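Long-range contacts in Endoglucanase(Endo-1,4-beta-glucanase)protein (Pseudomonas stutzeri, PDB 6R2J), which probably hydrolyses internal beta-1,4-glucosidic bonds of cellulose-like glucans: residues G15-G20 with A281-G286; I52-F57 with K93-M98. All coordinates share one frame; numbering follows the deposited sequence. Where two conformers were deposited one is given.

Both contacts belong to the eight-stranded parallel barrel of this TIM-barrel enzyme, and their centres lie about 8 Å apart. Along the chain the order is 15-20, 52-57, 93-98, 281-286. Contact 1 pairs strand 14-18 with strand 280-285 and so joins the first strand of the barrel to the last. Contact 2 pairs the second and third strands, 54-59 and 93-98. The two meet because strands 14-18 and 54-59 are neighbours in the sheet: Ile18 N binds Arg56 O, and the side chains of Asn17 and Arg56 join the two contacts. Closure of the barrel is thereby tied to a charged cluster inside it.

Contact 1. Residues G15-G20 with A281-G286; sequences GVNISG and AYWAGG
Asn17 sets CG beside its own backbone N (chi1 -72°) and Trp283 sets CG anti to its N (chi1 -174°), which helps bring amide and indole together. The two side chains cross at about a right angle, their planes 56° apart, with Asn17 CG 3.5 Å from Trp283 CE3. The amide also works as a donor: Asn17 ND2 reaches Tyr282 O at 3.0 Å from well above that carbonyl plane, while the shorter bond from Asn17 N to the same oxygen, 2.7 Å, runs nearly along the C=O axis. Tyr282 O is thus gripped twice by one residue. The strands run parallel and close the (beta/alpha)8 barrel, with Tyr282 N bonded to Gly15 O at one end and Ser19 N to Gly285 O at the other. Between them Gly285 N meets Asn17 O at 2.7 Å. A beta bulge after Tyr282 shifts the register by one residue, and a cis peptide joins Trp283 to Ala284, a feature known from related family 5 enzymes. A side chain at Gly286 would run into Ser19 OG, which itself bonds Pro287 O, and, at this backbone conformation, into the carbonyl O of Gly285. Trp283 lies about 3 Å, side chain to molecule, from a bound Tris and contacts Tyr208 of the glycan pocket. Asn17 OD1 accepts from Arg56 NH1, and ND2 also donates to Gly251 O. With partners at both ends, the amide is fixed against a flip, and the nearby guanidinium probably polarises it toward stronger donation from ND2.

Contact 2. Residues I52-F57 with K93-M98; sequences IRLIRF and KVILDM
Arg56 and Asp97 stack their flat ends inside the TIM barrel, guanidinium and carboxylate planes only 12° apart. Asp97 OD2 sits over the centre of the guanidinium, 3.4 Å from Arg56 CZ, so this salt bridge rests on charge, with no N-H aimed at the oxygen. Arg56 starts with CG anti to the backbone N (chi1 177°) and stays extended as far as NE, a reach that carries the guanidinium up to the Asp97 carboxylate. Its N-H groups serve others: NE meets Asp140, NH1 meets Glu252, and NH2 meets Glu175 and Asn143, while Asp97 OD2 also bonds His99 ND1. A leucine at Arg56 would probably leave Asp97 without its stacked cation and Asn17 OD1 without its donor. Underneath, strands 54-57 and 93-98 run parallel at 19°, joined by five backbone bonds from Lys93 N to Arg53 O through Asp97 N to Phe57 O. Ile95 N to Ile55 O and Phe57 N to Ile95 O are the shortest, each 2.7 Å. On the Arg56 face, Leu54 CD1 touches Ile95 CD1. The other face packs on helix 74-89, through Phe57 and Val94. There Phe57 CB rests 3.8 Å from Val94 CG1, and Phe57 CD2 meets Leu96 CD2 at 4.3 Å.

Contact 1. Residues G15-G20 with A281-G286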
ATOM      1  N   GLY A  15       8.015  -5.418  -2.089  1.00 10.05           N
ATOM      2  CA  GLY A  15       8.543  -4.143  -1.706  1.00 10.39           C
ATOM      3  C   GLY A  15       8.246  -3.880  -0.266  1.00  8.44           C
ATOM      4  O   GLY A  15       8.015  -4.832   0.496  1.00  8.09           O
ATOM      5  N   VAL A  16       8.232  -2.587   0.096  1.00  6.81           N
ATOM      6  CA  VAL A  16       8.145  -2.160   1.481  1.00  6.70           C
ATOM      7  C   VAL A  16       7.276  -0.925   1.574  1.00  7.33           C
ATOM      8  O   VAL A  16       7.348  -0.034   0.732  1.00  8.20           O
ATOM      9  CB  VAL A  16       9.539  -1.842   2.069  1.00  9.08           C
ATOM     10  CG1 VAL A  16      10.402  -3.121   2.241  1.00 10.49           C
ATOM     11  CG2 VAL A  16      10.259  -0.809   1.220  1.00 10.22           C
ATOM     12  N   ASN A  17       6.500  -0.845   2.641  1.00  6.61           N
ATOM     13  CA  ASN A  17       5.909   0.422   3.006  1.00  6.68           C
ATOM     14  C   ASN A  17       6.956   1.268   3.734  1.00  6.95           C
ATOM     15  O   ASN A  17       7.667   0.763   4.608  1.00  6.77           O
ATOM     16  CB  ASN A  17       4.728   0.190   3.932  1.00  6.55           C
ATOM     17  CG  ASN A  17       3.537  -0.396   3.225  1.00  6.66           C
ATOM     18  OD1 ASN A  17       2.725   0.346   2.668  1.00  8.41           O
ATOM     19  ND2 ASN A  17       3.385  -1.715   3.290  1.00  7.19           N
ATOM     20  N   ILE A  18       7.001   2.570   3.406  1.00  6.80           N
ATOM     21  CA  ILE A  18       7.982   3.500   3.963  1.00  6.71           C
ATOM     22  C   ILE A  18       7.298   4.637   4.718  1.00  7.47           C
ATOM     23  O   ILE A  18       6.445   5.343   4.149  1.00  7.17           O
ATOM     24  CB  ILE A  18       8.921   4.033   2.869  1.00  7.80           C
ATOM     25  CG1 ILE A  18       9.725   2.864   2.267  1.00  9.05           C
ATOM     26  CG2 ILE A  18       9.867   5.092   3.442  1.00  8.34           C
ATOM     27  CD1 ILE A  18      10.835   2.244   3.177  1.00  8.25           C
ATOM     28  N   SER A  19       7.681   4.816   5.992  1.00  7.67           N
ATOM     29  CA  SER A  19       7.168   5.825   6.899  1.00  8.76           C
ATOM     30  C   SER A  19       7.671   7.205   6.466  1.00  8.92           C
ATOM     31  O   SER A  19       8.627   7.313   5.673  1.00  9.19           O
ATOM     32  CB  SER A  19       7.556   5.475   8.341  1.00  9.12           C
ATOM     33  OG  SER A  19       8.927   5.276   8.389  1.00  9.90           O
ATOM     34  N   GLY A  20       7.086   8.280   7.060  1.00  7.49           N
ATOM     35  CA  GLY A  20       6.109   8.214   8.160  1.00  6.36           C
ATOM     36  C   GLY A  20       5.169   9.397   8.041  1.00  7.87           C
ATOM     37  O   GLY A  20       4.817  10.005   9.019  1.00  8.84           O
ATOM     38  N   ALA A 281       3.745  -5.497  -0.275  1.00  7.84           N
ATOM     39  CA  ALA A 281       4.543  -4.491   0.412  1.00  5.55           C
ATOM     40  C   ALA A 281       4.538  -4.809   1.898  1.00  5.49           C
ATOM     41  O   ALA A 281       3.477  -4.932   2.516  1.00  6.97           O
ATOM     42  CB  ALA A 281       4.028  -3.070   0.126  1.00  6.66           C
ATOM     43  N   TYR A 282       5.739  -5.003   2.437  1.00  6.39           N
ATOM     44  CA  TYR A 282       5.927  -5.258   3.848  1.00  6.57           C
ATOM     45  C   TYR A 282       5.608  -4.016   4.659  1.00  7.19           C
ATOM     46  O   TYR A 282       5.971  -2.913   4.271  1.00  8.26           O
ATOM     47  CB  TYR A 282       7.396  -5.639   4.100  1.00  8.09           C
ATOM     48  CG  TYR A 282       7.607  -6.065   5.524  1.00  8.30           C
ATOM     49  CD1 TYR A 282       7.392  -7.359   5.885  1.00  8.07           C
ATOM     50  CD2 TYR A 282       7.957  -5.161   6.509  1.00  8.31           C
ATOM     51  CE1 TYR A 282       7.546  -7.763   7.152  1.00  7.69           C
ATOM     52  CE2 TYR A 282       8.072  -5.548   7.786  1.00  7.46           C
ATOM     53  CZ  TYR A 282       7.863  -6.864   8.104  1.00  7.58           C
ATOM     54  OH  TYR A 282       7.945  -7.303   9.387  1.00  9.33           O
ATOM     55  N   TRP A 283       4.993  -4.210   5.833  1.00  7.36           N
ATOM     56  CA  TRP A 283       4.732  -3.139   6.793  1.00  7.86           C
ATOM     57  C   TRP A 283       5.606  -3.314   8.034  1.00  7.77           C
ATOM     58  O   TRP A 283       5.333  -4.209   8.846  1.00  8.20           O
ATOM     59  CB  TRP A 283       3.267  -3.200   7.219  1.00  9.62           C
ATOM     60  CG  TRP A 283       2.936  -2.009   8.115  1.00  9.83           C
ATOM     61  CD1 TRP A 283       3.052  -1.922   9.491  1.00  9.75           C
ATOM     62  CD2 TRP A 283       2.476  -0.727   7.675  1.00  9.31           C
ATOM     63  NE1 TRP A 283       2.697  -0.657   9.912  1.00  8.97           N
ATOM     64  CE2 TRP A 283       2.341   0.090   8.818  1.00  9.70           C
ATOM     65  CE3 TRP A 283       2.176  -0.189   6.421  1.00  8.41           C
ATOM     66  CZ2 TRP A 283       1.906   1.413   8.727  1.00 10.29           C
ATOM     67  CZ3 TRP A 283       1.724   1.078   6.348  1.00  8.48           C
ATOM     68  CH2 TRP A 283       1.615   1.881   7.479  1.00  9.55           C
ATOM     69  N   ALA A 284       6.626  -2.461   8.225  1.00  8.19           N
ATOM     70  CA  ALA A 284       6.957  -1.322   7.371  1.00  7.72           C
ATOM     71  C   ALA A 284       8.407  -1.000   7.629  1.00  7.06           C
ATOM     72  O   ALA A 284       8.912  -1.402   8.668  1.00  7.27           O
ATOM     73  CB  ALA A 284       6.106  -0.119   7.722  1.00  8.02           C
ATOM     74  N   GLY A 285       9.046  -0.229   6.732  1.00  6.66           N
ATOM     75  CA  GLY A 285      10.364   0.351   6.980  1.00  7.17           C
ATOM     76  C   GLY A 285      10.354   1.875   7.031  1.00  8.73           C
ATOM     77  O   GLY A 285       9.280   2.494   7.000  1.00  9.60           O
ATOM     78  N   GLY A 286      11.525   2.501   7.106  1.00  8.88           N
ATOM     79  CA  GLY A 286      11.588   3.949   7.080  1.00  7.89           C
ATOM     80  C   GLY A 286      11.892   4.592   8.419  1.00  8.24           C
ATOM     81  O   GLY A 286      12.160   3.894   9.413  1.00 10.47           O
TER

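Contact 2. Residues I52-F57 with K93-M98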
ATOM      1  N   ILE A  52      15.314  -4.062  -3.600  1.00 10.47           N
ATOM      2  CA  ILE A  52      13.901  -3.693  -3.515  1.00 10.46           C
ATOM      3  C   ILE A  52      13.718  -2.458  -4.375  1.00 10.39           C
ATOM      4  O   ILE A  52      14.386  -1.437  -4.159  1.00 10.43           O
ATOM      5  CB  ILE A  52      13.472  -3.404  -2.069  1.00 12.69           C
ATOM      6  CG1 ILE A  52      13.490  -4.649  -1.183  1.00 15.36           C
ATOM      7  CG2 ILE A  52      12.089  -2.869  -2.042  1.00 12.68           C
ATOM      8  CD1 ILE A  52      13.297  -4.361   0.291  1.00 17.64           C
ATOM      9  N   ARG A  53      12.790  -2.556  -5.330  1.00 10.80           N
ATOM     10  CA  ARG A  53      12.478  -1.474  -6.247  0.59 10.87           C
ATOM     11  C   ARG A  53      11.045  -0.973  -6.122  1.00 10.54           C
ATOM     12  O   ARG A  53      10.654  -0.055  -6.858  1.00 11.07           O
ATOM     13  CB  ARG A  53      12.708  -1.954  -7.677  0.59 12.01           C
ATOM     14  CG  ARG A  53      14.143  -2.091  -8.047  0.59 14.82           C
ATOM     15  CD  ARG A  53      14.275  -2.177  -9.567  0.59 17.19           C
ATOM     16  NE  ARG A  53      15.659  -2.422  -9.927  0.59 18.23           N
ATOM     17  CZ  ARG A  53      16.458  -1.504 -10.440  0.59 17.68           C
ATOM     18  NH1 ARG A  53      15.991  -0.276 -10.691  0.59 16.10           N
ATOM     19  NH2 ARG A  53      17.716  -1.823 -10.711  0.59 19.62           N
ATOM     20  N   LEU A  54      10.258  -1.543  -5.213  1.00  9.98           N
ATOM     21  CA  LEU A  54       8.863  -1.190  -5.017  1.00 11.00           C
ATOM     22  C   LEU A  54       8.674  -0.581  -3.633  1.00  9.48           C
ATOM     23  O   LEU A  54       9.135  -1.139  -2.628  1.00 10.57           O
ATOM     24  CB  LEU A  54       7.990  -2.441  -5.192  1.00 10.55           C
ATOM     25  CG  LEU A  54       6.472  -2.343  -5.065  1.00 10.84           C
ATOM     26  CD1 LEU A  54       5.957  -1.550  -6.263  1.00  9.10           C
ATOM     27  CD2 LEU A  54       5.798  -3.695  -4.937  1.00 10.72           C
ATOM     28  N   ILE A  55       7.984   0.552  -3.591  1.00  8.90           N
ATOM     29  CA  ILE A  55       7.722   1.286  -2.366  1.00  9.35           C
ATOM     30  C   ILE A  55       6.253   1.703  -2.359  1.00  8.24           C
ATOM     31  O   ILE A  55       5.745   2.251  -3.342  1.00  7.29           O
ATOM     32  CB  ILE A  55       8.611   2.539  -2.262  1.00 10.03           C
ATOM     33  CG1 ILE A  55      10.088   2.146  -2.344  1.00 12.36           C
ATOM     34  CG2 ILE A  55       8.286   3.324  -0.986  1.00 10.01           C
ATOM     35  CD1 ILE A  55      10.626   1.526  -1.086  1.00 15.22           C
ATOM     36  N   ARG A  56       5.578   1.443  -1.245  1.00  8.45           N
ATOM     37  CA  ARG A  56       4.261   1.995  -0.972  1.00  8.80           C
ATOM     38  C   ARG A  56       4.438   3.099   0.060  1.00  7.93           C
ATOM     39  O   ARG A  56       5.055   2.882   1.110  1.00  6.91           O
ATOM     40  CB  ARG A  56       3.279   0.932  -0.467  1.00  9.34           C
ATOM     41  CG  ARG A  56       1.881   1.537  -0.090  1.00  8.92           C
ATOM     42  CD  ARG A  56       0.948   0.398   0.150  1.00  8.15           C
ATOM     43  NE  ARG A  56      -0.446   0.689   0.488  1.00  7.39           N
ATOM     44  CZ  ARG A  56      -0.955   0.694   1.712  1.00  6.67           C
ATOM     45  NH1 ARG A  56      -0.181   0.496   2.774  1.00  6.90           N
ATOM     46  NH2 ARG A  56      -2.258   0.866   1.870  1.00  6.05           N
ATOM     47  N   PHE A  57       3.925   4.283  -0.235  1.00  7.74           N
ATOM     48  CA  PHE A  57       4.184   5.429   0.631  1.00  6.65           C
ATOM     49  C   PHE A  57       2.905   6.073   1.141  1.00  6.96           C
ATOM     50  O   PHE A  57       2.268   6.852   0.407  1.00  6.70           O
ATOM     51  CB  PHE A  57       5.048   6.463  -0.081  1.00  5.07           C
ATOM     52  CG  PHE A  57       5.523   7.541   0.836  1.00  4.37           C
ATOM     53  CD1 PHE A  57       6.544   7.278   1.737  1.00  5.82           C
ATOM     54  CD2 PHE A  57       4.919   8.780   0.861  1.00  6.04           C
ATOM     55  CE1 PHE A  57       7.008   8.245   2.629  1.00  7.09           C
ATOM     56  CE2 PHE A  57       5.355   9.752   1.785  1.00  8.10           C
ATOM     57  CZ  PHE A  57       6.412   9.484   2.645  1.00  8.05           C
ATOM     58  N   LYS A  93      10.055   2.669  -7.864  1.00  9.67           N
ATOM     59  CA  LYS A  93       8.788   3.300  -8.215  0.79 10.00           C
ATOM     60  C   LYS A  93       7.843   3.191  -7.022  1.00  9.27           C
ATOM     61  O   LYS A  93       7.865   2.212  -6.268  1.00  9.17           O
ATOM     62  CB  LYS A  93       8.195   2.716  -9.496  0.79 12.71           C
ATOM     63  CG  LYS A  93       9.139   2.878 -10.707  0.79 13.64           C
ATOM     64  CD  LYS A  93       8.479   2.443 -12.016  0.79 16.20           C
ATOM     65  CE  LYS A  93       9.467   2.515 -13.175  0.79 16.80           C
ATOM     66  NZ  LYS A  93       8.956   1.956 -14.470  0.79 16.57           N
ATOM     67  N   VAL A  94       7.034   4.223  -6.842  1.00  9.40           N
ATOM     68  CA  VAL A  94       6.313   4.440  -5.596  1.00  8.27           C
ATOM     69  C   VAL A  94       4.812   4.379  -5.827  1.00  6.72           C
ATOM     70  O   VAL A  94       4.292   4.927  -6.802  1.00  7.11           O
ATOM     71  CB  VAL A  94       6.713   5.799  -4.975  1.00  9.70           C
ATOM     72  CG1 VAL A  94       5.896   6.106  -3.734  1.00 10.13           C
ATOM     73  CG2 VAL A  94       8.229   5.821  -4.707  1.00 11.76           C
ATOM     74  N   ILE A  95       4.121   3.743  -4.891  1.00  6.04           N
ATOM     75  CA  ILE A  95       2.670   3.793  -4.789  1.00  7.61           C
ATOM     76  C   ILE A  95       2.354   4.827  -3.719  1.00  7.75           C
ATOM     77  O   ILE A  95       2.581   4.601  -2.526  1.00  8.09           O
ATOM     78  CB  ILE A  95       2.082   2.406  -4.456  1.00  7.52           C
ATOM     79  CG1 ILE A  95       2.535   1.372  -5.521  1.00  7.19           C
ATOM     80  CG2 ILE A  95       0.527   2.391  -4.381  1.00  6.29           C
ATOM     81  CD1 ILE A  95       2.014  -0.010  -5.315  1.00  7.30           C
ATOM     82  N   LEU A  96       1.817   5.962  -4.151  1.00  7.83           N
ATOM     83  CA  LEU A  96       1.308   6.949  -3.211  1.00  7.84           C
ATOM     84  C   LEU A  96      -0.024   6.486  -2.631  1.00  6.87           C
ATOM     85  O   LEU A  96      -0.971   6.207  -3.366  1.00  7.24           O
ATOM     86  CB  LEU A  96       1.146   8.312  -3.876  1.00  7.91           C
ATOM     87  CG  LEU A  96       2.476   8.935  -4.309  1.00 10.74           C
ATOM     88  CD1 LEU A  96       2.190  10.306  -4.899  1.00 12.71           C
ATOM     89  CD2 LEU A  96       3.469   9.037  -3.179  1.00 10.55           C
ATOM     90  N   ASP A  97      -0.103   6.410  -1.307  1.00  7.38           N
ATOM     91  CA  ASP A  97      -1.232   5.794  -0.621  1.00  7.11           C
ATOM     92  C   ASP A  97      -1.887   6.866   0.224  1.00  7.72           C
ATOM     93  O   ASP A  97      -1.286   7.324   1.207  1.00  8.71           O
ATOM     94  CB  ASP A  97      -0.707   4.653   0.255  1.00  7.77           C
ATOM     95  CG  ASP A  97      -1.591   4.349   1.469  1.00  7.27           C
ATOM     96  OD1 ASP A  97      -2.861   4.497   1.378  1.00  6.52           O
ATOM     97  OD2 ASP A  97      -0.925   4.039   2.528  1.00  5.98           O
ATOM     98  N   MET A  98      -3.115   7.259  -0.137  1.00  6.88           N
ATOM     99  CA  MET A  98      -3.903   8.168   0.697  1.00  5.95           C
ATOM    100  C   MET A  98      -4.454   7.346   1.865  1.00  6.55           C
ATOM    101  O   MET A  98      -5.434   6.608   1.732  1.00  7.16           O
ATOM    102  CB  MET A  98      -5.022   8.838  -0.092  1.00  5.84           C
ATOM    103  CG  MET A  98      -5.921   9.696   0.782  1.00  7.79           C
ATOM    104  SD  MET A  98      -7.145  10.697  -0.114  1.00  8.40           S
ATOM    105  CE  MET A  98      -6.148  11.866  -1.044  1.00  8.29           C
TER